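Local coordinates for protein Poly(Beta-D-mannuronate) lyase (PDB 7O79) that probably cleaves alginate as a poly(beta-D-mannuronate) lyase, a beta-helical enzyme of polysaccharide lyase family 6, at residues A[282-287]-A[349-354]. Sequence-based numbering, arbitrary orientation.
Sequences LICGEY and MLLPEN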
ATOM      1  N   LEU A 282       0.872  -5.147  16.545  1.00 20.03           N
ATOM      2  CA  LEU A 282      -0.560  -5.389  16.655  1.00 20.08           C
ATOM      3  C   LEU A 282      -1.108  -4.277  17.540  1.00 20.94           C
ATOM      4  O   LEU A 282      -0.848  -4.266  18.749  1.00 21.24           O
ATOM      5  CB  LEU A 282      -0.824  -6.756  17.273  1.00 19.08           C
ATOM      6  CG  LEU A 282      -0.169  -7.927  16.538  1.00 22.01           C
ATOM      7  CD1 LEU A 282      -0.763  -9.219  17.043  1.00 24.75           C
ATOM      8  CD2 LEU A 282      -0.303  -7.800  15.033  1.00 19.93           C
ATOM      9  N   ILE A 283      -1.842  -3.325  16.947  1.00 19.20           N
ATOM     10  CA  ILE A 283      -2.198  -2.111  17.683  1.00 21.66           C
ATOM     11  C   ILE A 283      -3.459  -2.352  18.509  1.00 24.40           C
ATOM     12  O   ILE A 283      -4.278  -3.227  18.203  1.00 24.19           O
ATOM     13  CB  ILE A 283      -2.359  -0.914  16.718  1.00 24.89           C
ATOM     14  CG1 ILE A 283      -2.119   0.418  17.457  1.00 27.78           C
ATOM     15  CG2 ILE A 283      -3.714  -0.946  16.045  1.00 24.38           C
ATOM     16  CD1 ILE A 283      -1.859   1.613  16.555  1.00 27.23           C
ATOM     17  N   CYS A 284      -3.615  -1.586  19.585  1.00 22.18           N
ATOM     18  CA  CYS A 284      -4.794  -1.738  20.427  1.00 22.51           C
ATOM     19  C   CYS A 284      -6.015  -1.123  19.748  1.00 21.92           C
ATOM     20  O   CYS A 284      -5.934  -0.067  19.114  1.00 22.41           O
ATOM     21  CB  CYS A 284      -4.576  -1.081  21.792  1.00 22.93           C
ATOM     22  SG  CYS A 284      -3.277  -1.814  22.807  1.00 28.45           S
ATOM     23  N   GLY A 285      -7.140  -1.792  19.869  1.00 21.53           N
ATOM     24  CA  GLY A 285      -8.358  -1.293  19.273  1.00 20.45           C
ATOM     25  C   GLY A 285      -9.099  -0.373  20.220  1.00 22.64           C
ATOM     26  O   GLY A 285      -8.806  -0.306  21.419  1.00 20.96           O
ATOM     27  N   GLU A 286     -10.091   0.317  19.671  1.00 19.92           N
ATOM     28  CA  GLU A 286     -10.911   1.233  20.449  1.00 22.16           C
ATOM     29  C   GLU A 286     -12.247   0.611  20.834  1.00 22.33           C
ATOM     30  O   GLU A 286     -12.974   0.101  19.976  1.00 23.79           O
ATOM     31  CB  GLU A 286     -11.157   2.536  19.694  1.00 21.82           C
ATOM     32  CG  GLU A 286     -11.812   3.533  20.630  1.00 21.98           C
ATOM     33  CD  GLU A 286     -11.997   4.897  20.038  1.00 24.96           C
ATOM     34  OE1 GLU A 286     -12.485   5.019  18.890  1.00 23.38           O
ATOM     35  OE2 GLU A 286     -11.676   5.855  20.759  1.00 23.58           O
ATOM     36  N   TYR A 287     -12.575   0.678  22.121  1.00 24.95           N
ATOM     37  CA  TYR A 287     -13.888   0.269  22.617  1.00 24.43           C
ATOM     38  C   TYR A 287     -14.919   1.348  22.300  1.00 22.59           C
ATOM     39  O   TYR A 287     -14.687   2.521  22.593  1.00 26.35           O
ATOM     40  CB  TYR A 287     -13.806   0.047  24.123  1.00 22.62           C
ATOM     41  CG  TYR A 287     -15.095  -0.356  24.804  1.00 24.22           C
ATOM     42  CD1 TYR A 287     -15.610  -1.649  24.674  1.00 24.14           C
ATOM     43  CD2 TYR A 287     -15.799   0.559  25.591  1.00 23.14           C
ATOM     44  CE1 TYR A 287     -16.791  -2.017  25.324  1.00 25.44           C
ATOM     45  CE2 TYR A 287     -16.964   0.206  26.229  1.00 22.02           C
ATOM     46  CZ  TYR A 287     -17.455  -1.077  26.107  1.00 27.48           C
ATOM     47  OH  TYR A 287     -18.619  -1.409  26.764  1.00 30.76           O
ATOM     48  N   MET A 349      -7.974   0.941  24.182  1.00 19.89           N
ATOM     49  CA  MET A 349      -7.628   0.010  25.236  1.00 23.54           C
ATOM     50  C   MET A 349      -7.968  -1.459  24.980  1.00 26.79           C
ATOM     51  O   MET A 349      -7.837  -2.278  25.899  1.00 25.33           O
ATOM     52  CB  MET A 349      -8.236   0.529  26.539  1.00 25.07           C
ATOM     53  CG  MET A 349      -9.763   0.743  26.378  1.00 28.79           C
ATOM     54  SD  MET A 349     -10.931  -0.517  26.322  1.00 30.68           S
ATOM     55  CE  MET A 349     -10.921  -1.185  27.975  1.00 37.14           C
ATOM     56  N   LEU A 350      -8.295  -1.847  23.749  1.00 24.17           N
ATOM     57  CA  LEU A 350      -8.597  -3.238  23.439  1.00 23.42           C
ATOM     58  C   LEU A 350      -7.294  -3.947  23.071  1.00 23.57           C
ATOM     59  O   LEU A 350      -6.743  -3.736  21.990  1.00 23.81           O
ATOM     60  CB  LEU A 350      -9.634  -3.323  22.319  1.00 23.34           C
ATOM     61  CG  LEU A 350     -11.014  -2.754  22.691  1.00 24.77           C
ATOM     62  CD1 LEU A 350     -11.951  -2.795  21.503  1.00 22.56           C
ATOM     63  CD2 LEU A 350     -11.647  -3.483  23.897  1.00 25.57           C
ATOM     64  N   LEU A 351      -6.805  -4.789  23.973  1.00 25.67           N
ATOM     65  CA  LEU A 351      -5.608  -5.563  23.712  1.00 25.14           C
ATOM     66  C   LEU A 351      -5.899  -6.644  22.667  1.00 21.24           C
ATOM     67  O   LEU A 351      -6.996  -7.208  22.644  1.00 22.91           O
ATOM     68  CB  LEU A 351      -5.125  -6.206  25.006  1.00 25.02           C
ATOM     69  CG  LEU A 351      -4.693  -5.198  26.068  1.00 28.64           C
ATOM     70  CD1 LEU A 351      -4.292  -5.913  27.338  1.00 30.24           C
ATOM     71  CD2 LEU A 351      -3.527  -4.360  25.524  1.00 29.35           C
ATOM     72  N   PRO A 352      -4.929  -6.968  21.809  1.00 22.01           N
ATOM     73  CA  PRO A 352      -5.152  -8.031  20.822  1.00 21.92           C
ATOM     74  C   PRO A 352      -5.525  -9.332  21.521  1.00 27.38           C
ATOM     75  O   PRO A 352      -5.050  -9.618  22.622  1.00 24.07           O
ATOM     76  CB  PRO A 352      -3.807  -8.130  20.090  1.00 21.52           C
ATOM     77  CG  PRO A 352      -3.159  -6.749  20.319  1.00 22.42           C
ATOM     78  CD  PRO A 352      -3.560  -6.421  21.724  1.00 21.95           C
ATOM     79  N   GLU A 353      -6.432 -10.094  20.898  1.00 24.71           N
ATOM     80  CA  GLU A 353      -6.973 -11.290  21.530  1.00 23.69           C
ATOM     81  C   GLU A 353      -7.263 -12.336  20.465  1.00 24.23           C
ATOM     82  O   GLU A 353      -7.568 -12.011  19.318  1.00 22.45           O
ATOM     83  CB  GLU A 353      -8.254 -10.999  22.325  1.00 24.73           C
ATOM     84  CG  GLU A 353      -9.432 -10.609  21.428  1.00 29.63           C
ATOM     85  CD  GLU A 353     -10.771 -10.462  22.146  1.00 34.94           C
ATOM     86  OE1 GLU A 353     -10.830 -10.548  23.395  1.00 39.58           O
ATOM     87  OE2 GLU A 353     -11.779 -10.235  21.437  1.00 34.92           O
ATOM     88  N   ASN A 354      -7.152 -13.600  20.859  1.00 24.94           N
ATOM     89  CA  ASN A 354      -7.468 -14.736  19.990  1.00 25.26           C
ATOM     90  C   ASN A 354      -6.696 -14.714  18.673  1.00 25.09           C
ATOM     91  O   ASN A 354      -7.218 -15.141  17.641  1.00 22.16           O
ATOM     92  CB  ASN A 354      -8.970 -14.821  19.707  1.00 25.35           C
ATOM     93  CG  ASN A 354      -9.396 -16.218  19.288  1.00 27.70           C
ATOM     94  OD1 ASN A 354      -8.919 -17.188  19.838  1.00 29.73           O
ATOM     95  ND2 ASN A 354     -10.281 -16.317  18.313  1.00 30.51           N
TER
HETATM   96  O   HOH W   1      -6.145  -4.987  19.287  1.00 20.83           O
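Leu350 lies alongside the backbone of Gly285, Glu286 and Tyr287, and its two methyls diverge: CD1 meets Glu286 O at 3.4 Å, while CD2 turns to Tyr287 CB. An alanine at Leu350 would keep CB beside Gly285 O but would probably open a gap next to Glu286 O and Tyr287 CB, where CG and the two methyls now pack. Its main chain is tied to Gly285 by two reciprocal hydrogen bonds, an antiparallel hydrogen-bonded pair forming a single bridge. Gly285 N donates to Leu350 O over 2.9 Å; Leu350 N returns to Gly285 O over 2.8 Å. Met349 and Leu350 together face Gly285, which defines a classic beta bulge.

In Met349 the turn at chi2, 74°, brings SD to 3.7 Å from Tyr287 CB. The sulfur stands 5.4 Å from the centroid of the Tyr287 ring and 50° off its normal, an oblique Met-aromatic contact. Toward the strand, Cys284 SG touches Leu351 CD2 at 3.7 Å, and Pro352 CG packs against Leu282 CB at 3.8 Å. One water donates to both Ile283 O and Leu350 O, bridging the two backbones next to the Gly285-Leu350 pair, on an oxygen that Gly285 N also binds.

Outside the pair, Arg311 forms a salt bridge with Glu286 and Phe385 meets the Tyr287 ring edge-to-face. Strand 280-283, which lies between the parallel strands 255-260 and 333-337 on one face of the beta-helix, thus runs on into a loop held against the one leading from 333-337 to 356-364.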